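Side-chain contacts in similar to hydroxylamine oxidoreductase (Kuenenia stuttgartiensis, PDB 6H5L), which probably works as a reductase of the hydroxylamine oxidoreductase family, a multiheme c-type cytochrome that passes electrons along its hemes within a larger anammox complex: residues V482-W485 with W486-P490; S454-E457 with N458-N461; Y460-W464 with F465-L469; I498-E501 with A502-R506. All blocks are in the same frame, centred on the assembly; numbering follows the deposited sequence.

Contact 1: residues V482-W485 with W486-P490; sequences VSWW and WGQAP. With HEC (heme c), chain F.
A489 and W484 meet face on: the methyl of A489 lies over the five-membered ring of W484, CB 4.0 Å from its centroid. A second CH-pi contact joins V482 and W486: V482 CG2 stands over the six-membered ring of W486, 3.8 Å from its centroid and only 10° off the normal, while V482 CG1 packs on W486 CE3. The indole of W484 points out to heme c because its CG stands opposite the backbone N (chi1 171°). The vinyl-derived carbon HEC CAB lies over the ring face opposite A489, 3.6 Å from W484 CE2, sandwiching the indole. This heme carries a water 2.1 Å from its iron and is also hydrogen-bonded to K473 of the second subunit, so the W484 turn packs on a heme at the subunit interface. The aliphatic part of Q488 borders the same indole, CG 3.5 Å from W484 CZ3.

Two backbone bonds span five residues: Q488 N to S483 O at 3.2 Å and A489 N to W484 O at 2.9 Å, marking a pi-type widening of the helix; P490, whose ring nitrogen carries no hydrogen, follows directly.

Polar ends are held elsewhere: S483 OG by T475, Q488 NE2 by Q372. This stretch of helix 480-513 packs through W486 and P490 on helix 455-476, while W485 meets the ring of W466 of the second subunit.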
loop_
_atom_site.group_PDB
_atom_site.type_symbol
_atom_site.label_atom_id
_atom_site.label_comp_id
_atom_site.label_asym_id
_atom_site.label_seq_id
_atom_site.Cartn_x
_atom_site.Cartn_y
_atom_site.Cartn_z
ATOM N N VAL A 482 35.462 -23.052 22.301
ATOM C CA VAL A 482 35.594 -22.651 23.699
ATOM C C VAL A 482 35.826 -23.871 24.581
ATOM O O VAL A 482 36.573 -23.812 25.567
ATOM C CB VAL A 482 34.354 -21.855 24.146
ATOM C CG1 VAL A 482 34.495 -21.415 25.595
ATOM C CG2 VAL A 482 34.140 -20.655 23.238
ATOM N N SER A 483 35.200 -24.998 24.235
ATOM C CA SER A 483 35.341 -26.209 25.039
ATOM C C SER A 483 36.784 -26.704 25.046
ATOM O O SER A 483 37.352 -26.979 26.110
ATOM C CB SER A 483 34.397 -27.291 24.516
ATOM O OG SER A 483 34.484 -28.468 25.300
ATOM N N TRP A 484 37.399 -26.812 23.867
ATOM C CA TRP A 484 38.746 -27.362 23.779
ATOM C C TRP A 484 39.834 -26.296 23.883
ATOM O O TRP A 484 40.719 -26.395 24.738
ATOM C CB TRP A 484 38.920 -28.145 22.474
ATOM C CG TRP A 484 40.341 -28.543 22.254
ATOM C CD1 TRP A 484 41.255 -27.917 21.456
ATOM C CD2 TRP A 484 41.028 -29.638 22.868
ATOM N NE1 TRP A 484 42.465 -28.564 21.525
ATOM C CE2 TRP A 484 42.350 -29.625 22.386
ATOM C CE3 TRP A 484 40.651 -30.635 23.773
ATOM C CZ2 TRP A 484 43.298 -30.567 22.780
ATOM C CZ3 TRP A 484 41.591 -31.572 24.160
ATOM C CH2 TRP A 484 42.899 -31.531 23.664
ATOM N N TRP A 485 39.790 -25.280 23.020
ATOM C CA TRP A 485 40.913 -24.356 22.900
ATOM C C TRP A 485 40.918 -23.261 23.959
ATOM O O TRP A 485 41.985 -22.708 24.247
ATOM C CB TRP A 485 40.936 -23.728 21.504
ATOM C CG TRP A 485 41.559 -24.627 20.481
ATOM C CD1 TRP A 485 40.968 -25.132 19.359
ATOM C CD2 TRP A 485 42.893 -25.148 20.500
ATOM N NE1 TRP A 485 41.855 -25.926 18.672
ATOM C CE2 TRP A 485 43.044 -25.953 19.354
ATOM C CE3 TRP A 485 43.977 -25.008 21.373
ATOM C CZ2 TRP A 485 44.235 -26.614 19.058
ATOM C CZ3 TRP A 485 45.155 -25.665 21.079
ATOM C CH2 TRP A 485 45.277 -26.458 19.932
ATOM N N TRP A 486 39.768 -22.925 24.533
ATOM C CA TRP A 486 39.742 -22.067 25.709
ATOM C C TRP A 486 39.723 -22.872 27.000
ATOM O O TRP A 486 39.926 -22.302 28.077
ATOM C CB TRP A 486 38.521 -21.132 25.689
ATOM C CG TRP A 486 38.336 -20.299 24.439
ATOM C CD1 TRP A 486 38.910 -20.497 23.214
ATOM C CD2 TRP A 486 37.506 -19.137 24.304
ATOM N NE1 TRP A 486 38.489 -19.534 22.331
ATOM C CE2 TRP A 486 37.627 -18.686 22.975
ATOM C CE3 TRP A 486 36.673 -18.434 25.181
ATOM C CZ2 TRP A 486 36.947 -17.564 22.501
ATOM C CZ3 TRP A 486 35.999 -17.320 24.709
ATOM C CH2 TRP A 486 36.140 -16.897 23.381
ATOM N N GLY A 487 39.487 -24.179 26.905
ATOM C CA GLY A 487 39.290 -25.048 28.046
ATOM C C GLY A 487 40.376 -26.079 28.268
ATOM O O GLY A 487 41.384 -25.813 28.930
ATOM N N GLN A 488 40.134 -27.285 27.748
ATOM C CA GLN A 488 41.014 -28.424 27.996
ATOM C C GLN A 488 42.463 -28.117 27.629
ATOM O O GLN A 488 43.374 -28.342 28.434
ATOM C CB GLN A 488 40.512 -29.639 27.215
ATOM C CG GLN A 488 41.218 -30.942 27.558
ATOM C CD GLN A 488 40.749 -31.533 28.873
ATOM O OE1 GLN A 488 39.872 -30.983 29.537
ATOM N NE2 GLN A 488 41.333 -32.664 29.254
ATOM N N ALA A 489 42.700 -27.628 26.410
ATOM C CA ALA A 489 44.077 -27.414 25.965
ATOM C C ALA A 489 44.839 -26.433 26.852
ATOM O O ALA A 489 45.993 -26.730 27.206
ATOM C CB ALA A 489 44.089 -26.985 24.493
ATOM N N PRO A 490 44.290 -25.275 27.240
ATOM C CA PRO A 490 45.007 -24.439 28.219
ATOM C C PRO A 490 45.158 -25.099 29.577
ATOM O O PRO A 490 46.166 -24.865 30.257
ATOM C CB PRO A 490 44.143 -23.174 28.300
ATOM C CG PRO A 490 43.416 -23.134 27.013
ATOM C CD PRO A 490 43.128 -24.561 26.677
HETATM FE FE HEC F . 41.518 -29.829 14.540
HETATM C CHA HEC F . 43.524 -28.791 12.013
HETATM C CHB HEC F . 43.366 -32.537 15.100
HETATM C CHC HEC F . 40.144 -30.113 17.759
HETATM C CHD HEC F . 39.148 -27.529 13.795
HETATM N NA HEC F . 43.143 -30.541 13.689
HETATM C C1A HEC F . 43.867 -29.961 12.667
HETATM C C2A HEC F . 45.030 -30.801 12.431
HETATM C C3A HEC F . 44.978 -31.832 13.282
HETATM C C4A HEC F . 43.788 -31.693 14.095
HETATM C CMA HEC F . 46.010 -32.976 13.382
HETATM C CAA HEC F . 46.145 -30.577 11.384
HETATM C CBA HEC F . 45.558 -30.565 9.978
HETATM C CGA HEC F . 45.558 -31.964 9.425
HETATM O O1A HEC F . 44.475 -32.410 8.974
HETATM O O2A HEC F . 46.625 -32.632 9.445
HETATM N NB HEC F . 41.660 -31.143 16.139
HETATM C C1B HEC F . 42.622 -32.125 16.184
HETATM C C2B HEC F . 42.715 -32.620 17.542
HETATM C C3B HEC F . 41.811 -31.941 18.293
HETATM C C4B HEC F . 41.140 -31.003 17.408
HETATM C CMB HEC F . 43.717 -33.739 17.917
HETATM C CAB HEC F . 41.433 -32.016 19.802
HETATM C CBB HEC F . 41.804 -33.314 20.559
HETATM N NC HEC F . 39.904 -29.009 15.588
HETATM C C1C HEC F . 39.562 -29.193 16.914
HETATM C C2C HEC F . 38.579 -28.184 17.276
HETATM C C3C HEC F . 38.224 -27.542 16.149
HETATM C C4C HEC F . 39.100 -28.004 15.087
HETATM C CMC HEC F . 37.835 -28.143 18.632
HETATM C CAC HEC F . 37.157 -26.430 15.988
HETATM C CBC HEC F . 37.505 -25.189 16.839
HETATM N ND HEC F . 41.367 -28.365 13.116
HETATM C C1D HEC F . 40.260 -27.535 12.980
HETATM C C2D HEC F . 40.469 -26.671 11.838
HETATM C C3D HEC F . 41.845 -27.067 11.272
HETATM C C4D HEC F . 42.323 -28.123 12.135
HETATM C CMD HEC F . 39.489 -25.596 11.320
HETATM C CAD HEC F . 42.591 -26.479 10.052
HETATM C CBD HEC F . 42.681 -24.959 10.146
HETATM C CGD HEC F . 43.406 -24.440 8.934
HETATM O O1D HEC F . 43.986 -25.273 8.197
HETATM O O2D HEC F . 43.407 -23.201 8.711
HETATM O O HOH W 1 42.597 -28.298 15.511
#

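Contact 2: residues S454-E457 with N458-N461; sequences SDIE and NMYN
D455 and M459 pair across the first turn of helix 455-476, whose N-cap is S454. The thioether chain of M459 starts with CG anti to the carbonyl carbon (chi1 -62°) and runs on extended, which carries it back past the backbone of D455 and I456. Its terminal methyl ends obliquely across the aspartate, CE 3.7 Å from D455 OD1, and its sulfur skirts I456, SD 4.2 Å from I456 CG1. Both I456 and M459 also touch I498 of helix 480-513.

E457 reaches back to the helix start: its OE1 takes S454 N at 2.9 Å, with an N-H...O angle of 167°, and S454 OG as well. The two donors come from opposite faces of the carboxylate plane, each on the anti side of the oxygen, and R400 adds a salt bridge to the same atom. The return bond from E457 to S454 N resembles one half of a capping box, the S454 hydroxyl going to the carboxylate rather than to the E457 amide, and it satisfies an amide at the helix start. Three gathered donors would probably favour the charged form of this glutamate.

Along the next turn N458 and N461 join their amides, while Y460 OH is hydrogen-bonded to Q381. N461 ND2 gives its hydrogen to N458 OD1 at 3.0 Å, with OD1 close to the amide plane of N461.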
loop_
_atom_site.group_PDB
_atom_site.type_symbol
_atom_site.label_atom_id
_atom_site.label_comp_id
_atom_site.label_asym_id
_atom_site.label_seq_id
_atom_site.Cartn_x
_atom_site.Cartn_y
_atom_site.Cartn_z
ATOM N N SER A 454 52.388 -17.555 45.316
ATOM C CA SER A 454 53.586 -17.833 44.545
ATOM C C SER A 454 53.219 -18.004 43.072
ATOM O O SER A 454 52.060 -17.872 42.671
ATOM C CB SER A 454 54.297 -19.074 45.086
ATOM O OG SER A 454 53.458 -20.214 45.026
ATOM N N ASP A 455 54.225 -18.298 42.248
ATOM C CA ASP A 455 53.982 -18.461 40.820
ATOM C C ASP A 455 53.116 -19.685 40.545
ATOM O O ASP A 455 52.165 -19.617 39.758
ATOM C CB ASP A 455 55.310 -18.561 40.069
ATOM C CG ASP A 455 55.280 -17.840 38.736
ATOM O OD1 ASP A 455 54.173 -17.623 38.200
ATOM O OD2 ASP A 455 56.367 -17.492 38.225
ATOM N N ILE A 456 53.418 -20.811 41.200
ATOM C CA ILE A 456 52.747 -22.065 40.867
ATOM C C ILE A 456 51.322 -22.089 41.413
ATOM O O ILE A 456 50.456 -22.790 40.875
ATOM C CB ILE A 456 53.579 -23.260 41.374
ATOM C CG1 ILE A 456 53.160 -24.541 40.652
ATOM C CG2 ILE A 456 53.453 -23.418 42.886
ATOM C CD1 ILE A 456 54.088 -25.708 40.893
ATOM N N GLU A 457 51.050 -21.337 42.485
ATOM C CA GLU A 457 49.695 -21.293 43.031
ATOM C C GLU A 457 48.728 -20.610 42.070
ATOM O O GLU A 457 47.574 -21.037 41.932
ATOM C CB GLU A 457 49.702 -20.586 44.387
ATOM C CG GLU A 457 50.175 -21.459 45.535
ATOM C CD GLU A 457 50.375 -20.673 46.812
ATOM O OE1 GLU A 457 51.284 -19.816 46.843
ATOM O OE2 GLU A 457 49.619 -20.902 47.779
ATOM N N ASN A 458 49.181 -19.556 41.389
ATOM C CA ASN A 458 48.341 -18.885 40.408
ATOM C C ASN A 458 48.284 -19.626 39.081
ATOM O O ASN A 458 47.316 -19.454 38.335
ATOM C CB ASN A 458 48.837 -17.460 40.182
ATOM C CG ASN A 458 48.061 -16.439 40.997
ATOM O OD1 ASN A 458 47.302 -16.800 41.896
ATOM N ND2 ASN A 458 48.244 -15.161 40.685
ATOM N N MET A 459 49.292 -20.441 38.765
ATOM C CA MET A 459 49.162 -21.348 37.631
ATOM C C MET A 459 47.993 -22.296 37.842
ATOM O O MET A 459 47.142 -22.458 36.960
ATOM C CB MET A 459 50.452 -22.144 37.429
ATOM C CG MET A 459 51.680 -21.321 37.108
ATOM S SD MET A 459 53.177 -22.331 37.063
ATOM C CE MET A 459 54.426 -21.070 36.815
ATOM N N TYR A 460 47.941 -22.938 39.012
ATOM C CA TYR A 460 46.819 -23.815 39.324
ATOM C C TYR A 460 45.512 -23.035 39.394
ATOM O O TYR A 460 44.468 -23.521 38.946
ATOM C CB TYR A 460 47.075 -24.552 40.639
ATOM C CG TYR A 460 45.886 -25.350 41.120
ATOM C CD1 TYR A 460 45.286 -26.296 40.301
ATOM C CD2 TYR A 460 45.367 -25.161 42.393
ATOM C CE1 TYR A 460 44.196 -27.028 40.734
ATOM C CE2 TYR A 460 44.280 -25.890 42.836
ATOM C CZ TYR A 460 43.698 -26.821 42.001
ATOM O OH TYR A 460 42.615 -27.551 42.437
ATOM N N ASN A 461 45.553 -21.824 39.955
ATOM C CA ASN A 461 44.355 -20.992 40.016
ATOM C C ASN A 461 43.786 -20.745 38.624
ATOM O O ASN A 461 42.573 -20.839 38.410
ATOM C CB ASN A 461 44.668 -19.669 40.713
ATOM C CG ASN A 461 44.713 -19.800 42.222
ATOM O OD1 ASN A 461 44.154 -20.737 42.791
ATOM N ND2 ASN A 461 45.373 -18.853 42.879
#

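Contact 3: residues Y460-W464 with F465-L469; sequences YNRLW and FWYKL
W464 and F465 form the tight side of this turn: F465 directs its ring edge at the indole face in an offset edge-to-face pair, planes at 72° and six-membered-ring centroids 5.4 Å apart. F465 CB lies over the same indole ring, and F465 CD1 packs 3.6 Å from W464 CZ3. The indole reaches this place with CG between backbone N and carbonyl carbon (chi1 71°), where its NE1 also bonds to a lone pair of N461 OD1 at 3.0 Å. Shrinking W464 to an alanine is likely to leave the F465 edge without its aromatic face and N461 OD1 without this donor. K468, bent twice near its tip, brings NZ back to a lone pair of W464 O at 3.1 Å and also binds G305.

The other side is looser, with W466 and Y467 partly exposed and R462 buried. R462 and W466 run side by side, R462 CG 3.9 Å from W466 CE3, before R462 NE turns to a salt bridge with E494. R462 O accepts an ordinary i to i+4 bond from W466 N, its donor above the carbonyl plane. Y467 N to R462 O and K468 N to L463 O, both i to i+5, are characteristic of a pi-type turn within an alpha-helix.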
loop_
_atom_site.group_PDB
_atom_site.type_symbol
_atom_site.label_atom_id
_atom_site.label_comp_id
_atom_site.label_asym_id
_atom_site.label_seq_id
_atom_site.Cartn_x
_atom_site.Cartn_y
_atom_site.Cartn_z
ATOM N N TYR A 460 47.941 -22.938 39.012
ATOM C CA TYR A 460 46.819 -23.815 39.324
ATOM C C TYR A 460 45.512 -23.035 39.394
ATOM O O TYR A 460 44.468 -23.521 38.946
ATOM C CB TYR A 460 47.075 -24.552 40.639
ATOM C CG TYR A 460 45.886 -25.350 41.120
ATOM C CD1 TYR A 460 45.286 -26.296 40.301
ATOM C CD2 TYR A 460 45.367 -25.161 42.393
ATOM C CE1 TYR A 460 44.196 -27.028 40.734
ATOM C CE2 TYR A 460 44.280 -25.890 42.836
ATOM C CZ TYR A 460 43.698 -26.821 42.001
ATOM O OH TYR A 460 42.615 -27.551 42.437
ATOM N N ASN A 461 45.553 -21.824 39.955
ATOM C CA ASN A 461 44.355 -20.992 40.016
ATOM C C ASN A 461 43.786 -20.745 38.624
ATOM O O ASN A 461 42.573 -20.839 38.410
ATOM C CB ASN A 461 44.668 -19.669 40.713
ATOM C CG ASN A 461 44.713 -19.800 42.222
ATOM O OD1 ASN A 461 44.154 -20.737 42.791
ATOM N ND2 ASN A 461 45.373 -18.853 42.879
ATOM N N ARG A 462 44.652 -20.429 37.659
ATOM C CA ARG A 462 44.182 -20.254 36.289
ATOM C C ARG A 462 43.676 -21.562 35.696
ATOM O O ARG A 462 42.828 -21.545 34.796
ATOM C CB ARG A 462 45.291 -19.664 35.420
ATOM C CG ARG A 462 45.533 -18.176 35.646
ATOM C CD ARG A 462 46.565 -17.623 34.676
ATOM N NE ARG A 462 47.890 -18.185 34.910
ATOM C CZ ARG A 462 48.761 -17.697 35.786
ATOM N NH1 ARG A 462 48.445 -16.634 36.513
ATOM N NH2 ARG A 462 49.948 -18.269 35.935
ATOM N N LEU A 463 44.178 -22.699 36.181
ATOM C CA LEU A 463 43.710 -23.985 35.676
ATOM C C LEU A 463 42.260 -24.236 36.072
ATOM O O LEU A 463 41.425 -24.571 35.223
ATOM C CB LEU A 463 44.618 -25.109 36.183
ATOM C CG LEU A 463 44.518 -26.498 35.543
ATOM C CD1 LEU A 463 45.819 -27.259 35.730
ATOM C CD2 LEU A 463 43.361 -27.308 36.112
ATOM N N TRP A 464 41.936 -24.076 37.356
ATOM C CA TRP A 464 40.613 -24.450 37.840
ATOM C C TRP A 464 39.613 -23.300 37.850
ATOM O O TRP A 464 38.405 -23.557 37.886
ATOM C CB TRP A 464 40.709 -25.058 39.248
ATOM C CG TRP A 464 41.053 -24.088 40.342
ATOM C CD1 TRP A 464 42.297 -23.808 40.829
ATOM C CD2 TRP A 464 40.138 -23.291 41.102
ATOM N NE1 TRP A 464 42.214 -22.875 41.834
ATOM C CE2 TRP A 464 40.899 -22.542 42.021
ATOM C CE3 TRP A 464 38.749 -23.133 41.090
ATOM C CZ2 TRP A 464 40.318 -21.647 42.916
ATOM C CZ3 TRP A 464 38.174 -22.246 41.981
ATOM C CH2 TRP A 464 38.957 -21.516 42.883
ATOM N N PHE A 465 40.069 -22.045 37.809
ATOM C CA PHE A 465 39.154 -20.913 37.836
ATOM C C PHE A 465 39.018 -20.199 36.497
ATOM O O PHE A 465 38.085 -19.406 36.335
ATOM C CB PHE A 465 39.582 -19.900 38.910
ATOM C CG PHE A 465 38.507 -18.913 39.274
ATOM C CD1 PHE A 465 37.442 -19.295 40.075
ATOM C CD2 PHE A 465 38.559 -17.608 38.815
ATOM C CE1 PHE A 465 36.450 -18.393 40.410
ATOM C CE2 PHE A 465 37.569 -16.700 39.147
ATOM C CZ PHE A 465 36.513 -17.094 39.947
ATOM N N TRP A 466 39.914 -20.442 35.542
ATOM C CA TRP A 466 39.794 -19.856 34.213
ATOM C C TRP A 466 39.541 -20.910 33.144
ATOM O O TRP A 466 38.513 -20.876 32.465
ATOM C CB TRP A 466 41.059 -19.062 33.860
ATOM C CG TRP A 466 40.992 -17.605 34.163
ATOM C CD1 TRP A 466 40.041 -16.959 34.895
ATOM C CD2 TRP A 466 41.920 -16.604 33.732
ATOM N NE1 TRP A 466 40.324 -15.615 34.954
ATOM C CE2 TRP A 466 41.473 -15.372 34.248
ATOM C CE3 TRP A 466 43.089 -16.630 32.963
ATOM C CZ2 TRP A 466 42.151 -14.176 34.015
ATOM C CZ3 TRP A 466 43.761 -15.441 32.735
ATOM C CH2 TRP A 466 43.290 -14.232 33.260
ATOM N N TYR A 467 40.447 -21.875 33.003
ATOM C CA TYR A 467 40.409 -22.746 31.839
ATOM C C TYR A 467 39.449 -23.912 32.031
ATOM O O TYR A 467 38.810 -24.347 31.067
ATOM C CB TYR A 467 41.821 -23.226 31.518
ATOM C CG TYR A 467 42.774 -22.073 31.280
ATOM C CD1 TYR A 467 42.419 -21.015 30.450
ATOM C CD2 TYR A 467 44.013 -22.027 31.906
ATOM C CE1 TYR A 467 43.278 -19.954 30.232
ATOM C CE2 TYR A 467 44.878 -20.968 31.696
ATOM C CZ TYR A 467 44.506 -19.934 30.859
ATOM O OH TYR A 467 45.362 -18.879 30.648
ATOM N N LYS A 468 39.328 -24.426 33.256
ATOM C CA LYS A 468 38.278 -25.399 33.530
ATOM C C LYS A 468 36.901 -24.785 33.322
ATOM O O LYS A 468 36.003 -25.431 32.771
ATOM C CB LYS A 468 38.415 -25.948 34.951
ATOM C CG LYS A 468 37.200 -26.744 35.415
ATOM C CD LYS A 468 37.548 -27.735 36.516
ATOM C CE LYS A 468 38.028 -27.040 37.779
ATOM N NZ LYS A 468 36.965 -26.214 38.415
ATOM N N LEU A 469 36.723 -23.529 33.739
ATOM C CA LEU A 469 35.416 -22.889 33.627
ATOM C C LEU A 469 35.079 -22.529 32.184
ATOM O O LEU A 469 33.908 -22.587 31.793
ATOM C CB LEU A 469 35.361 -21.645 34.515
ATOM C CG LEU A 469 35.689 -21.849 35.997
ATOM C CD1 LEU A 469 35.228 -20.658 36.820
ATOM C CD2 LEU A 469 35.071 -23.132 36.522
#

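Contact 4: residues I498-E501 with A502-R506; sequences IQAE and AARLR
R504 folds its guanidinium back over the carbonyl of A500, whose oxygen sits beneath the centre of the group's face. At the edge of the same group E501 OE1 lies in the guanidinium plane, 3.0 Å from R504 NH2, with an N-H...O angle of 157°; a weaker bond from R504 NE reaches the same oxygen at 3.3 Å. Bends at chi2 and chi3 turn the arginine chain back along the helix, and E501, bent at chi2, crosses it at about a right angle, carboxylate and guanidinium planes 62° apart. A leucine in place of R504 would probably leave E501 OE1 without its charge partner in this turn. L505 CG packs on the E501 carbonyl, 3.4 Å from E501 O.

Beneath the side chains regular i to i+4 bonds run on, such as A503 N to Q499 O at 2.9 Å, and the small A502 faces I383 and L387 of helix 356-389. The salt bridge also extends between chains: R504 NH1 binds E501 OE2 of the second subunit, and E501 OE2 binds R504 NH1 of the third. Each glutamate thus has an arginine on either oxygen, which implies a charge network joining the three subunits and probably keeps E501 ionised.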
loop_
_atom_site.group_PDB
_atom_site.type_symbol
_atom_site.label_atom_id
_atom_site.label_comp_id
_atom_site.label_asym_id
_atom_site.label_seq_id
_atom_site.Cartn_x
_atom_site.Cartn_y
_atom_site.Cartn_z
ATOM N N ILE A 498 53.107 -26.204 35.704
ATOM C CA ILE A 498 53.132 -26.613 37.104
ATOM C C ILE A 498 54.171 -27.703 37.327
ATOM O O ILE A 498 54.900 -27.690 38.327
ATOM C CB ILE A 498 51.727 -27.058 37.553
ATOM C CG1 ILE A 498 50.780 -25.857 37.605
ATOM C CG2 ILE A 498 51.785 -27.751 38.905
ATOM C CD1 ILE A 498 49.336 -26.229 37.835
ATOM N N GLN A 499 54.266 -28.660 36.400
ATOM C CA GLN A 499 55.251 -29.727 36.543
ATOM C C GLN A 499 56.670 -29.191 36.411
ATOM O O GLN A 499 57.563 -29.589 37.170
ATOM C CB GLN A 499 54.995 -30.826 35.513
ATOM C CG GLN A 499 53.713 -31.608 35.739
ATOM C CD GLN A 499 53.549 -32.750 34.758
ATOM O OE1 GLN A 499 54.396 -32.967 33.891
ATOM N NE2 GLN A 499 52.455 -33.491 34.890
ATOM N N ALA A 500 56.898 -28.292 35.450
ATOM C CA ALA A 500 58.228 -27.719 35.275
ATOM C C ALA A 500 58.638 -26.901 36.492
ATOM O O ALA A 500 59.806 -26.923 36.899
ATOM C CB ALA A 500 58.267 -26.858 34.012
ATOM N N GLU A 501 57.690 -26.179 37.090
ATOM C CA GLU A 501 58.002 -25.393 38.279
ATOM C C GLU A 501 58.243 -26.291 39.485
ATOM O O GLU A 501 59.146 -26.029 40.289
ATOM C CB GLU A 501 56.875 -24.397 38.557
ATOM C CG GLU A 501 57.100 -23.509 39.772
ATOM C CD GLU A 501 58.166 -22.449 39.553
ATOM O OE1 GLU A 501 58.744 -22.384 38.446
ATOM O OE2 GLU A 501 58.424 -21.672 40.496
ATOM N N ALA A 502 57.445 -27.352 39.633
ATOM C CA ALA A 502 57.683 -28.305 40.712
ATOM C C ALA A 502 59.049 -28.963 40.570
ATOM O O ALA A 502 59.792 -29.086 41.549
ATOM C CB ALA A 502 56.577 -29.358 40.739
ATOM N N ALA A 503 59.399 -29.383 39.351
ATOM C CA ALA A 503 60.727 -29.938 39.117
ATOM C C ALA A 503 61.812 -28.886 39.300
ATOM O O ALA A 503 62.931 -29.217 39.707
ATOM C CB ALA A 503 60.804 -30.545 37.717
ATOM N N ARG A 504 61.501 -27.621 39.011
ATOM C CA ARG A 504 62.473 -26.550 39.200
ATOM C C ARG A 504 62.736 -26.300 40.680
ATOM O O ARG A 504 63.883 -26.077 41.085
ATOM C CB ARG A 504 61.977 -25.278 38.520
ATOM C CG ARG A 504 63.064 -24.332 38.053
ATOM C CD ARG A 504 62.709 -23.791 36.682
ATOM N NE ARG A 504 61.312 -23.371 36.619
ATOM C CZ ARG A 504 60.568 -23.413 35.518
ATOM N NH1 ARG A 504 61.083 -23.867 34.385
ATOM N NH2 ARG A 504 59.304 -23.011 35.554
ATOM N N LEU A 505 61.685 -26.333 41.502
ATOM C CA LEU A 505 61.857 -26.102 42.932
ATOM C C LEU A 505 62.545 -27.275 43.617
ATOM O O LEU A 505 63.294 -27.075 44.579
ATOM C CB LEU A 505 60.503 -25.823 43.584
ATOM C CG LEU A 505 59.855 -24.488 43.213
ATOM C CD1 LEU A 505 58.420 -24.429 43.707
ATOM C CD2 LEU A 505 60.665 -23.330 43.774
ATOM N N ARG A 506 62.305 -28.501 43.145
ATOM C CA ARG A 506 63.014 -29.650 43.699
ATOM C C ARG A 506 64.470 -29.661 43.251
ATOM O O ARG A 506 65.356 -30.078 44.006
ATOM C CB ARG A 506 62.313 -30.947 43.297
ATOM C CG ARG A 506 60.872 -31.025 43.757
ATOM C CD ARG A 506 60.226 -32.354 43.409
ATOM N NE ARG A 506 58.838 -32.400 43.860
ATOM C CZ ARG A 506 58.464 -32.707 45.098
ATOM N NH1 ARG A 506 59.377 -33.001 46.013
ATOM N NH2 ARG A 506 57.179 -32.718 45.423
#

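From the N terminus, contact 2 comes first, at the start of helix 455-476, and contact 3 follows, sharing Y460 and N461. The chain then turns into helix 480-513, which carries contact 1 near its start and contact 4 towards its far end. All four are local turns in series; none closes a long loop, nests or crosses another. The two helices run back against each other: contact 3 touches contact 1 through Y467 on P490, contact 2 touches contact 4 through I456 and M459 on I498, and contact 3 also meets contact 4, L463 and Y460 on I498. Contacts 1 and 4 also meet the second subunit, and contacts 2, 3 and 4 the third.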